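Local coordinates for protein starch synthase I (Hordeum vulgare, PDB 4HLN) that is a two-domain glycosyltransferase of the starch synthase family, with a glycan bound to its C-terminal domain in this model, at residues N399-T404 with Q531-Q536; D416-K421 with L600-M605; P441-I446 with C515-M520; R510-C515 with M535-V540. All coordinates share one frame; numbering follows the deposited sequence.

Overall arrangement
All four contacts lie in or against the C-terminal Rossmann-like domain, on one side of the chain's centre. Contact 3 is its buried sheet core, two parallel strands joined by regular backbone bonds. Contact 4, also buried, shares Cys515 with it and joins the end of helix 505-514 to the turn after helix 529-536 through a threonine hydroxyl and a tyrosine ring. Contact 1 uses the same helix 529-536 but lies at the surface, where an aromatic stack and a side-chain amide hold a loop. Contact 2, partly buried, relies on leucine and methionine packing between the turn into helix 419-432 and helix 594-606, and its Lys421 reaches into contact 4 through hydrogen bonds to Ala513 O and Thr539 OG1.

Contact 1: N399-T404 with Q531-Q536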
# COMPACT_ATOMS: atom_id res chain seq x y z
N ASN A 399 -7.52 -11.35 -14.42
CA ASN A 399 -8.11 -11.35 -15.75
C ASN A 399 -7.22 -10.57 -16.69
O ASN A 399 -7.07 -10.93 -17.86
CB ASN A 399 -9.52 -10.77 -15.71
CG ASN A 399 -10.43 -11.51 -14.74
OD1 ASN A 399 -11.12 -10.89 -13.92
ND2 ASN A 399 -10.42 -12.84 -14.81
N ASP A 400 -6.63 -9.50 -16.18
CA ASP A 400 -5.65 -8.72 -16.93
C ASP A 400 -4.28 -9.39 -16.91
O ASP A 400 -3.55 -9.34 -17.90
CB ASP A 400 -5.55 -7.30 -16.37
CG ASP A 400 -6.87 -6.55 -16.39
OD1 ASP A 400 -7.75 -6.91 -17.21
OD2 ASP A 400 -7.04 -5.60 -15.59
N TRP A 401 -3.93 -10.02 -15.79
CA TRP A 401 -2.58 -10.56 -15.63
C TRP A 401 -2.53 -12.07 -15.49
O TRP A 401 -2.46 -12.61 -14.39
CB TRP A 401 -1.85 -9.90 -14.46
CG TRP A 401 -1.82 -8.40 -14.58
CD1 TRP A 401 -2.78 -7.52 -14.17
CD2 TRP A 401 -0.79 -7.61 -15.19
NE1 TRP A 401 -2.40 -6.24 -14.47
CE2 TRP A 401 -1.18 -6.26 -15.09
CE3 TRP A 401 0.43 -7.92 -15.80
CZ2 TRP A 401 -0.40 -5.22 -15.58
CZ3 TRP A 401 1.21 -6.88 -16.29
CH2 TRP A 401 0.79 -5.55 -16.18
N ASN A 402 -2.53 -12.75 -16.62
CA ASN A 402 -2.41 -14.19 -16.62
C ASN A 402 -1.66 -14.60 -17.88
O ASN A 402 -2.11 -14.32 -18.98
CB ASN A 402 -3.80 -14.81 -16.56
CG ASN A 402 -3.76 -16.31 -16.48
OD1 ASN A 402 -2.78 -16.89 -16.02
ND2 ASN A 402 -4.81 -16.95 -16.95
N PRO A 403 -0.50 -15.25 -17.71
CA PRO A 403 0.32 -15.65 -18.87
C PRO A 403 -0.41 -16.64 -19.77
O PRO A 403 0.03 -16.88 -20.89
CB PRO A 403 1.54 -16.32 -18.23
CG PRO A 403 1.56 -15.86 -16.82
CD PRO A 403 0.14 -15.59 -16.43
N THR A 404 -1.51 -17.20 -19.28
CA THR A 404 -2.18 -18.22 -20.06
C THR A 404 -3.23 -17.63 -21.00
O THR A 404 -3.61 -18.25 -22.00
CB THR A 404 -2.78 -19.34 -19.18
OG1 THR A 404 -1.83 -19.72 -18.18
CG2 THR A 404 -3.09 -20.56 -20.04
N GLN A 531 6.11 -6.70 -8.19
CA GLN A 531 6.40 -8.03 -7.61
C GLN A 531 5.40 -9.09 -8.06
O GLN A 531 5.77 -10.15 -8.58
CB GLN A 531 6.27 -8.01 -6.09
CG GLN A 531 7.31 -7.25 -5.37
CD GLN A 531 6.89 -5.84 -5.09
OE1 GLN A 531 6.59 -5.06 -6.01
NE2 GLN A 531 6.85 -5.49 -3.82
N LEU A 532 4.13 -8.80 -7.81
CA LEU A 532 3.06 -9.76 -8.02
C LEU A 532 2.93 -10.12 -9.49
O LEU A 532 2.84 -11.30 -9.84
CB LEU A 532 1.75 -9.20 -7.47
CG LEU A 532 1.88 -8.52 -6.09
CD1 LEU A 532 0.51 -8.26 -5.48
CD2 LEU A 532 2.71 -9.38 -5.15
N TYR A 533 2.95 -9.10 -10.35
CA TYR A 533 2.92 -9.34 -11.79
C TYR A 533 4.10 -10.20 -12.21
O TYR A 533 3.95 -11.18 -12.95
CB TYR A 533 2.96 -8.02 -12.54
CG TYR A 533 1.82 -7.08 -12.25
CD1 TYR A 533 0.54 -7.55 -12.03
CD2 TYR A 533 2.04 -5.71 -12.18
CE1 TYR A 533 -0.51 -6.68 -11.77
CE2 TYR A 533 1.01 -4.83 -11.92
CZ TYR A 533 -0.26 -5.32 -11.71
OH TYR A 533 -1.28 -4.44 -11.46
N ALA A 534 5.29 -9.83 -11.74
CA ALA A 534 6.49 -10.59 -12.06
C ALA A 534 6.27 -12.05 -11.69
O ALA A 534 6.38 -12.94 -12.54
CB ALA A 534 7.69 -10.02 -11.33
N MET A 535 5.95 -12.28 -10.42
CA MET A 535 5.74 -13.62 -9.91
C MET A 535 4.64 -14.34 -10.68
O MET A 535 4.79 -15.49 -11.07
CB MET A 535 5.42 -13.56 -8.41
CG MET A 535 6.67 -13.46 -7.51
SD MET A 535 6.33 -13.05 -5.78
CE MET A 535 5.66 -14.59 -5.17
N GLN A 536 3.54 -13.63 -10.92
CA GLN A 536 2.42 -14.19 -11.67
C GLN A 536 2.87 -14.66 -13.04
O GLN A 536 2.25 -15.54 -13.64
CB GLN A 536 1.32 -13.12 -11.80
CG GLN A 536 0.13 -13.52 -12.65
CD GLN A 536 -0.74 -14.59 -12.00
OE1 GLN A 536 -0.41 -15.14 -10.93
NE2 GLN A 536 -1.87 -14.89 -12.64
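Trp401 and Tyr533 lay their rings over one another in a face-to-face stack, the six-membered indole ring and the phenol having centroids 3.8 Å apart and planes only 19° from parallel. The overlap is shifted toward the rims: Tyr533 CE1 lies 3.3 Å from Trp401 NE1, above the pyrrole side of the indole, and Tyr533 CD1 approaches Trp401 CD2 at 3.4 Å. Both residues hold CG anti to the carbonyl carbon, which lets the rings reach across the gap between loop and helix. Trp401 also stacks with His509, so this wide, flat side chain serves two aromatic partners.

The polar part of the contact comes from Gln536, about one turn further along the helix. Its chain bends at chi2 (70°) and brings NE2 to within 2.9 Å of Trp401 O, a hydrogen bond that approaches in the carbonyl plane while the oxygen sits somewhat out of the amide plane. Glutamine suits the place because it combines a neutral donor with enough length to span from helix to loop.

Pro403 adds a third element: the edge of its ring packs against the Gln536 carbonyl and the start of that side chain, Pro403 CD lying 4.3 Å from Gln536 CG. A rigid ring in the loop thus lies against the last residue of helix 529-536.

The connection from strand 389-391 of the N-terminal sheet to helix 419-432 is therefore held in two ways at Trp401, by its ring and by its carbonyl: dispersion between flat rings secures the side chain, and a directional amide bond fixes the backbone beside it.

Contact 2: D416-K421 with L600-M605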
# COMPACT_ATOMS: atom_id res chain seq x y z
N ASP A 416 2.72 -25.21 -16.11
CA ASP A 416 2.90 -26.56 -16.61
C ASP A 416 3.67 -26.57 -17.93
O ASP A 416 4.30 -27.57 -18.28
CB ASP A 416 1.55 -27.24 -16.79
CG ASP A 416 0.66 -27.11 -15.56
OD1 ASP A 416 0.85 -27.89 -14.61
OD2 ASP A 416 -0.23 -26.22 -15.55
N ASP A 417 3.60 -25.46 -18.66
CA ASP A 417 4.29 -25.35 -19.94
C ASP A 417 4.93 -23.97 -20.11
O ASP A 417 4.26 -23.00 -20.47
CB ASP A 417 3.33 -25.62 -21.09
CG ASP A 417 4.02 -25.57 -22.43
OD1 ASP A 417 3.35 -25.24 -23.44
OD2 ASP A 417 5.24 -25.86 -22.49
N LEU A 418 6.23 -23.91 -19.86
CA LEU A 418 6.94 -22.64 -19.90
C LEU A 418 7.54 -22.29 -21.27
O LEU A 418 8.19 -21.25 -21.43
CB LEU A 418 8.02 -22.63 -18.83
CG LEU A 418 7.50 -22.72 -17.39
CD1 LEU A 418 8.66 -22.66 -16.41
CD2 LEU A 418 6.51 -21.60 -17.10
N SER A 419 7.32 -23.16 -22.25
CA SER A 419 7.97 -23.00 -23.55
C SER A 419 7.57 -21.67 -24.18
O SER A 419 8.34 -21.07 -24.94
CB SER A 419 7.63 -24.17 -24.48
OG SER A 419 6.28 -24.14 -24.90
N GLY A 420 6.37 -21.21 -23.84
CA GLY A 420 5.83 -19.99 -24.41
C GLY A 420 6.59 -18.76 -23.95
O GLY A 420 6.67 -17.75 -24.66
N LYS A 421 7.16 -18.84 -22.75
CA LYS A 421 7.86 -17.69 -22.21
C LYS A 421 9.14 -17.41 -23.00
O LYS A 421 9.51 -16.25 -23.24
CB LYS A 421 8.14 -17.88 -20.72
CG LYS A 421 8.49 -16.60 -20.00
CD LYS A 421 9.01 -16.85 -18.59
CE LYS A 421 9.65 -15.59 -17.99
NZ LYS A 421 8.69 -14.48 -17.79
N LEU A 600 12.29 -21.20 -8.78
CA LEU A 600 11.96 -19.85 -8.34
C LEU A 600 10.75 -19.32 -9.11
O LEU A 600 9.87 -18.66 -8.54
CB LEU A 600 13.15 -18.92 -8.52
CG LEU A 600 14.10 -18.91 -7.33
CD1 LEU A 600 15.47 -18.41 -7.75
CD2 LEU A 600 13.53 -18.06 -6.18
N MET A 601 10.71 -19.63 -10.40
CA MET A 601 9.61 -19.20 -11.25
C MET A 601 8.31 -19.89 -10.87
O MET A 601 7.32 -19.24 -10.55
CB MET A 601 9.93 -19.49 -12.72
CG MET A 601 11.15 -18.74 -13.23
SD MET A 601 11.84 -19.46 -14.75
CE MET A 601 10.52 -19.26 -15.95
N LYS A 602 8.33 -21.22 -10.90
CA LYS A 602 7.14 -22.00 -10.61
C LYS A 602 6.54 -21.64 -9.24
O LYS A 602 5.31 -21.61 -9.08
CB LYS A 602 7.43 -23.50 -10.75
CG LYS A 602 7.71 -23.92 -12.20
CD LYS A 602 7.74 -25.43 -12.41
CE LYS A 602 7.78 -25.80 -13.89
NZ LYS A 602 7.58 -27.26 -14.11
N ARG A 603 7.41 -21.35 -8.28
CA ARG A 603 6.94 -20.94 -6.97
C ARG A 603 6.18 -19.62 -7.06
O ARG A 603 5.11 -19.46 -6.47
CB ARG A 603 8.09 -20.86 -5.97
CG ARG A 603 7.96 -21.87 -4.83
CD ARG A 603 9.17 -22.77 -4.72
NE ARG A 603 10.39 -22.01 -4.45
CZ ARG A 603 11.58 -22.32 -4.96
NH1 ARG A 603 12.64 -21.58 -4.67
NH2 ARG A 603 11.70 -23.38 -5.75
N GLY A 604 6.73 -18.67 -7.82
CA GLY A 604 6.08 -17.39 -8.02
C GLY A 604 4.71 -17.52 -8.66
O GLY A 604 3.73 -16.92 -8.23
N MET A 605 4.66 -18.34 -9.71
CA MET A 605 3.45 -18.47 -10.51
C MET A 605 2.33 -19.21 -9.79
O MET A 605 1.15 -18.94 -10.02
CB MET A 605 3.78 -19.16 -11.82
CG MET A 605 5.00 -18.54 -12.50
SD MET A 605 5.50 -19.44 -13.97
CE MET A 605 4.04 -19.21 -14.96
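Leu418 sets its forked end against two methionines one helical turn apart, Met601 and Met605. One branch, CD1, meets the terminal methyl of Met601 at 3.9 Å (CD1 to CE); the other, CD2, lies 3.9 Å from Met605 SD, the two chains running antiparallel alongside one another. Both methionines bend at chi3, 63° in each, which turns the methyl aside from the line of the chain. Methionine suits such a place because its flexible, polarisable thioether can shape itself to a branched neighbour.

Lysines add their aliphatic parts. Lys602 CE comes within 4.1 Å of Leu418 CD1, while Lys421 CD lies 3.9 Å from Met601 CE. The ammonium of Lys421 goes elsewhere, binding Ala513 O, Tyr537 O and Thr539 OG1.

On the loop side, Asp417 OD2 accepts from Ser419 OG at 3.1 Å and, more weakly, from Ser419 N, a capping bond at the turn into helix 419-432 that spans Leu418.

The result is a seam in which the capped turn leading into helix 419-432, and its first turn through Lys421, pack on an i, i+4 ridge of helix 594-606, on the outside of the alpha/beta C-terminal domain of a GT-B fold.

Contact 3: P441-I446 with C515-M520; sequences PLIGFI and CDILLM
Leu442 and Cys515 open a pairing of neighbouring strands, 442-446 and 517-520, in the parallel sheet of a Rossmann-like domain, whose six strands run in the order 3-2-1-4-5-6. The key hollow is Gly444. With no side chain, it leaves room for the sulfur of Cys515, whose SG comes to 3.5 Å from Gly444 N, and for Leu518, whose CD1 lies 3.6 Å from Gly444 O. Cysteine fits here because its sulfur is compact yet apolar enough for a buried slot; it also touches Leu442 CG.

On the other face of the sheet, Ile443 and Ile517 stand next to each other with their branches directed alike, Ile443 CG1 set 4.0 Å from Ile517 CB. Beta-branched residues like these suit strands; Ile443 also touches Phe472, and Ile517 touches Val542, on the adjoining strands.

The backbones are laced by Gly444 N to Ile517 O and Leu519 N to Gly444 O. Where the second strand begins, Leu442 O accepts from both Asp516 N and Ile517 N. The carboxylate of Asp516 adds a side-chain bond just before the strand while also forming a salt bridge with Lys425: its OD2 takes the Leu442 N-H on the anti side at 3.0 Å, 17° out of the carboxylate plane.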
# COMPACT_ATOMS: atom_id res chain seq x y z
N PRO A 441 20.81 -13.00 -19.88
CA PRO A 441 19.83 -12.53 -18.90
C PRO A 441 19.19 -11.22 -19.34
O PRO A 441 19.90 -10.25 -19.60
CB PRO A 441 20.68 -12.27 -17.65
CG PRO A 441 21.96 -13.01 -17.89
CD PRO A 441 22.18 -12.95 -19.35
N LEU A 442 17.87 -11.21 -19.42
CA LEU A 442 17.15 -10.01 -19.81
C LEU A 442 16.41 -9.43 -18.61
O LEU A 442 15.63 -10.12 -17.95
CB LEU A 442 16.18 -10.32 -20.95
CG LEU A 442 15.22 -9.20 -21.36
CD1 LEU A 442 15.94 -7.87 -21.55
CD2 LEU A 442 14.49 -9.59 -22.63
N ILE A 443 16.67 -8.16 -18.33
CA ILE A 443 16.19 -7.52 -17.12
C ILE A 443 15.32 -6.33 -17.43
O ILE A 443 15.65 -5.52 -18.30
CB ILE A 443 17.36 -7.05 -16.28
CG1 ILE A 443 18.18 -8.25 -15.82
CG2 ILE A 443 16.87 -6.26 -15.09
CD1 ILE A 443 19.55 -7.88 -15.36
N GLY A 444 14.22 -6.21 -16.69
CA GLY A 444 13.25 -5.16 -16.90
C GLY A 444 13.07 -4.24 -15.70
O GLY A 444 13.15 -4.67 -14.53
N PHE A 445 12.86 -2.96 -15.99
CA PHE A 445 12.32 -2.04 -15.02
C PHE A 445 11.08 -1.40 -15.63
O PHE A 445 11.05 -1.12 -16.82
CB PHE A 445 13.32 -0.95 -14.65
CG PHE A 445 12.69 0.23 -13.96
CD1 PHE A 445 12.10 1.25 -14.70
CD2 PHE A 445 12.66 0.30 -12.58
CE1 PHE A 445 11.49 2.32 -14.07
CE2 PHE A 445 12.05 1.38 -11.94
CZ PHE A 445 11.47 2.39 -12.69
N ILE A 446 10.06 -1.17 -14.82
CA ILE A 446 8.83 -0.56 -15.33
C ILE A 446 8.21 0.40 -14.32
O ILE A 446 7.97 0.03 -13.17
CB ILE A 446 7.77 -1.61 -15.66
CG1 ILE A 446 8.30 -2.63 -16.67
CG2 ILE A 446 6.50 -0.94 -16.18
CD1 ILE A 446 7.23 -3.64 -17.14
N CYS A 515 10.98 -10.64 -20.01
CA CYS A 515 12.15 -10.58 -19.13
C CYS A 515 12.29 -11.77 -18.20
O CYS A 515 11.31 -12.42 -17.84
CB CYS A 515 12.11 -9.33 -18.25
SG CYS A 515 12.26 -7.79 -19.16
N ASP A 516 13.53 -12.02 -17.79
CA ASP A 516 13.83 -13.11 -16.87
C ASP A 516 13.76 -12.59 -15.45
O ASP A 516 13.30 -13.28 -14.54
CB ASP A 516 15.21 -13.69 -17.17
CG ASP A 516 15.34 -14.20 -18.60
OD1 ASP A 516 14.51 -15.05 -19.00
OD2 ASP A 516 16.24 -13.72 -19.33
N ILE A 517 14.20 -11.34 -15.29
CA ILE A 517 14.23 -10.66 -14.01
C ILE A 517 13.55 -9.31 -14.12
O ILE A 517 13.68 -8.63 -15.14
CB ILE A 517 15.67 -10.41 -13.56
CG1 ILE A 517 16.42 -11.73 -13.44
CG2 ILE A 517 15.72 -9.59 -12.26
CD1 ILE A 517 17.88 -11.55 -13.21
N LEU A 518 12.83 -8.93 -13.08
CA LEU A 518 12.24 -7.60 -13.02
C LEU A 518 12.79 -6.92 -11.80
O LEU A 518 12.89 -7.52 -10.74
CB LEU A 518 10.73 -7.69 -12.94
CG LEU A 518 10.00 -6.46 -13.45
CD1 LEU A 518 9.99 -6.44 -14.97
CD2 LEU A 518 8.57 -6.45 -12.92
N LEU A 519 13.17 -5.66 -11.97
CA LEU A 519 13.88 -4.94 -10.91
C LEU A 519 13.02 -3.82 -10.30
O LEU A 519 12.58 -2.90 -11.00
CB LEU A 519 15.18 -4.37 -11.48
CG LEU A 519 16.03 -3.49 -10.58
CD1 LEU A 519 16.42 -4.28 -9.34
CD2 LEU A 519 17.25 -3.00 -11.34
N MET A 520 12.79 -3.90 -9.00
CA MET A 520 12.03 -2.87 -8.30
C MET A 520 12.84 -2.28 -7.15
O MET A 520 12.78 -2.77 -6.02
CB MET A 520 10.69 -3.42 -7.78
CG MET A 520 9.68 -3.82 -8.85
SD MET A 520 9.92 -5.47 -9.57
CE MET A 520 9.85 -6.48 -8.10

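Contact 4: R510-C515 with M535-V540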
# COMPACT_ATOMS: atom_id res chain seq x y z
N ARG A 510 4.22 -7.22 -22.22
CA ARG A 510 5.23 -7.97 -22.96
C ARG A 510 6.60 -7.95 -22.29
O ARG A 510 7.34 -8.93 -22.37
CB ARG A 510 5.36 -7.44 -24.37
CG ARG A 510 4.38 -8.05 -25.34
CD ARG A 510 4.45 -7.32 -26.67
NE ARG A 510 3.12 -6.81 -26.99
CZ ARG A 510 2.88 -5.60 -27.47
NH1 ARG A 510 3.88 -4.76 -27.70
NH2 ARG A 510 1.63 -5.24 -27.72
N ILE A 511 6.93 -6.83 -21.66
CA ILE A 511 8.17 -6.77 -20.91
C ILE A 511 8.09 -7.73 -19.73
O ILE A 511 9.01 -8.51 -19.49
CB ILE A 511 8.49 -5.36 -20.41
CG1 ILE A 511 9.09 -4.54 -21.54
CG2 ILE A 511 9.46 -5.40 -19.25
CD1 ILE A 511 9.01 -3.07 -21.32
N THR A 512 6.97 -7.68 -19.02
CA THR A 512 6.80 -8.53 -17.85
C THR A 512 6.96 -9.99 -18.24
O THR A 512 7.65 -10.75 -17.55
CB THR A 512 5.43 -8.31 -17.21
OG1 THR A 512 5.30 -6.93 -16.88
CG2 THR A 512 5.28 -9.14 -15.95
N ALA A 513 6.34 -10.37 -19.35
CA ALA A 513 6.43 -11.75 -19.81
C ALA A 513 7.79 -12.09 -20.40
O ALA A 513 8.29 -13.19 -20.19
CB ALA A 513 5.30 -12.07 -20.81
N GLY A 514 8.39 -11.15 -21.13
CA GLY A 514 9.62 -11.41 -21.86
C GLY A 514 10.88 -11.52 -21.01
O GLY A 514 11.72 -12.38 -21.25
N CYS A 515 10.98 -10.64 -20.01
CA CYS A 515 12.15 -10.58 -19.13
C CYS A 515 12.29 -11.77 -18.20
O CYS A 515 11.31 -12.42 -17.84
CB CYS A 515 12.11 -9.33 -18.25
SG CYS A 515 12.26 -7.79 -19.16
N MET A 535 5.95 -12.28 -10.42
CA MET A 535 5.74 -13.62 -9.91
C MET A 535 4.64 -14.34 -10.68
O MET A 535 4.79 -15.49 -11.07
CB MET A 535 5.42 -13.56 -8.41
CG MET A 535 6.67 -13.46 -7.51
SD MET A 535 6.33 -13.05 -5.78
CE MET A 535 5.66 -14.59 -5.17
N GLN A 536 3.54 -13.63 -10.92
CA GLN A 536 2.42 -14.19 -11.67
C GLN A 536 2.87 -14.66 -13.04
O GLN A 536 2.25 -15.54 -13.64
CB GLN A 536 1.32 -13.12 -11.80
CG GLN A 536 0.13 -13.52 -12.65
CD GLN A 536 -0.74 -14.59 -12.00
OE1 GLN A 536 -0.41 -15.14 -10.93
NE2 GLN A 536 -1.87 -14.89 -12.64
N TYR A 537 3.96 -14.07 -13.53
CA TYR A 537 4.42 -14.33 -14.89
C TYR A 537 5.71 -15.14 -14.98
O TYR A 537 6.29 -15.27 -16.06
CB TYR A 537 4.61 -13.00 -15.62
CG TYR A 537 3.35 -12.50 -16.24
CD1 TYR A 537 2.27 -12.17 -15.45
CD2 TYR A 537 3.22 -12.35 -17.62
CE1 TYR A 537 1.10 -11.71 -16.00
CE2 TYR A 537 2.05 -11.90 -18.18
CZ TYR A 537 0.99 -11.58 -17.35
OH TYR A 537 -0.20 -11.12 -17.87
N GLY A 538 6.17 -15.66 -13.85
CA GLY A 538 7.42 -16.41 -13.84
C GLY A 538 8.63 -15.53 -14.10
O GLY A 538 9.68 -15.99 -14.54
N THR A 539 8.46 -14.24 -13.84
CA THR A 539 9.58 -13.32 -13.92
C THR A 539 10.06 -13.07 -12.51
O THR A 539 9.30 -12.62 -11.66
CB THR A 539 9.18 -12.02 -14.61
OG1 THR A 539 8.65 -12.33 -15.90
CG2 THR A 539 10.38 -11.08 -14.74
N VAL A 540 11.33 -13.39 -12.27
CA VAL A 540 11.87 -13.35 -10.92
C VAL A 540 12.16 -11.92 -10.52
O VAL A 540 12.89 -11.20 -11.19
CB VAL A 540 13.12 -14.21 -10.78
CG1 VAL A 540 13.73 -14.01 -9.41
CG2 VAL A 540 12.77 -15.67 -10.96
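Tyr537 presents its ring to the end of helix 505-514, where Ala513 and Thr512 meet it in different ways. The methyl of Ala513 comes up at the ring's edge, near its plane, with CB 3.8 Å from Tyr537 CD2. Thr512 crosses the tyrosine at about a right angle, and its CG2 approaches Tyr537 CG obliquely at 3.9 Å. The threonine can offer its methyl because OG1 sits beside the backbone N (chi1 -57°), which leaves CG2 anti to that nitrogen while OG1 bonds to Ser508 O within its own helix. A small alanine suits the edge of so broad a ring, and the tyrosine hydroxyl, beyond the methyls, bonds to Asp406.

Thr539 meets the helix end with its hydroxyl. Its OG1 donates to Thr512 O; the modelled length of 2.5 Å is doubtful at this resolution. OG1 also lies 3.3 Å from Cys515 O, while its methyl, CG2, is 3.5 Å from that same oxygen.

Between these two residues Gly538, at positive phi, is the C-prime residue of a Schellman motif ending helix 529-536, with Gly538 N bonded to Met535 O and Thr539 N to Ala534 O. The turn brings both residues against the end of helix 505-514.

Thr539 thus donates a hydrogen bond to Thr512 O and accepts one from Lys421, whose ammonium would probably polarise the hydroxyl.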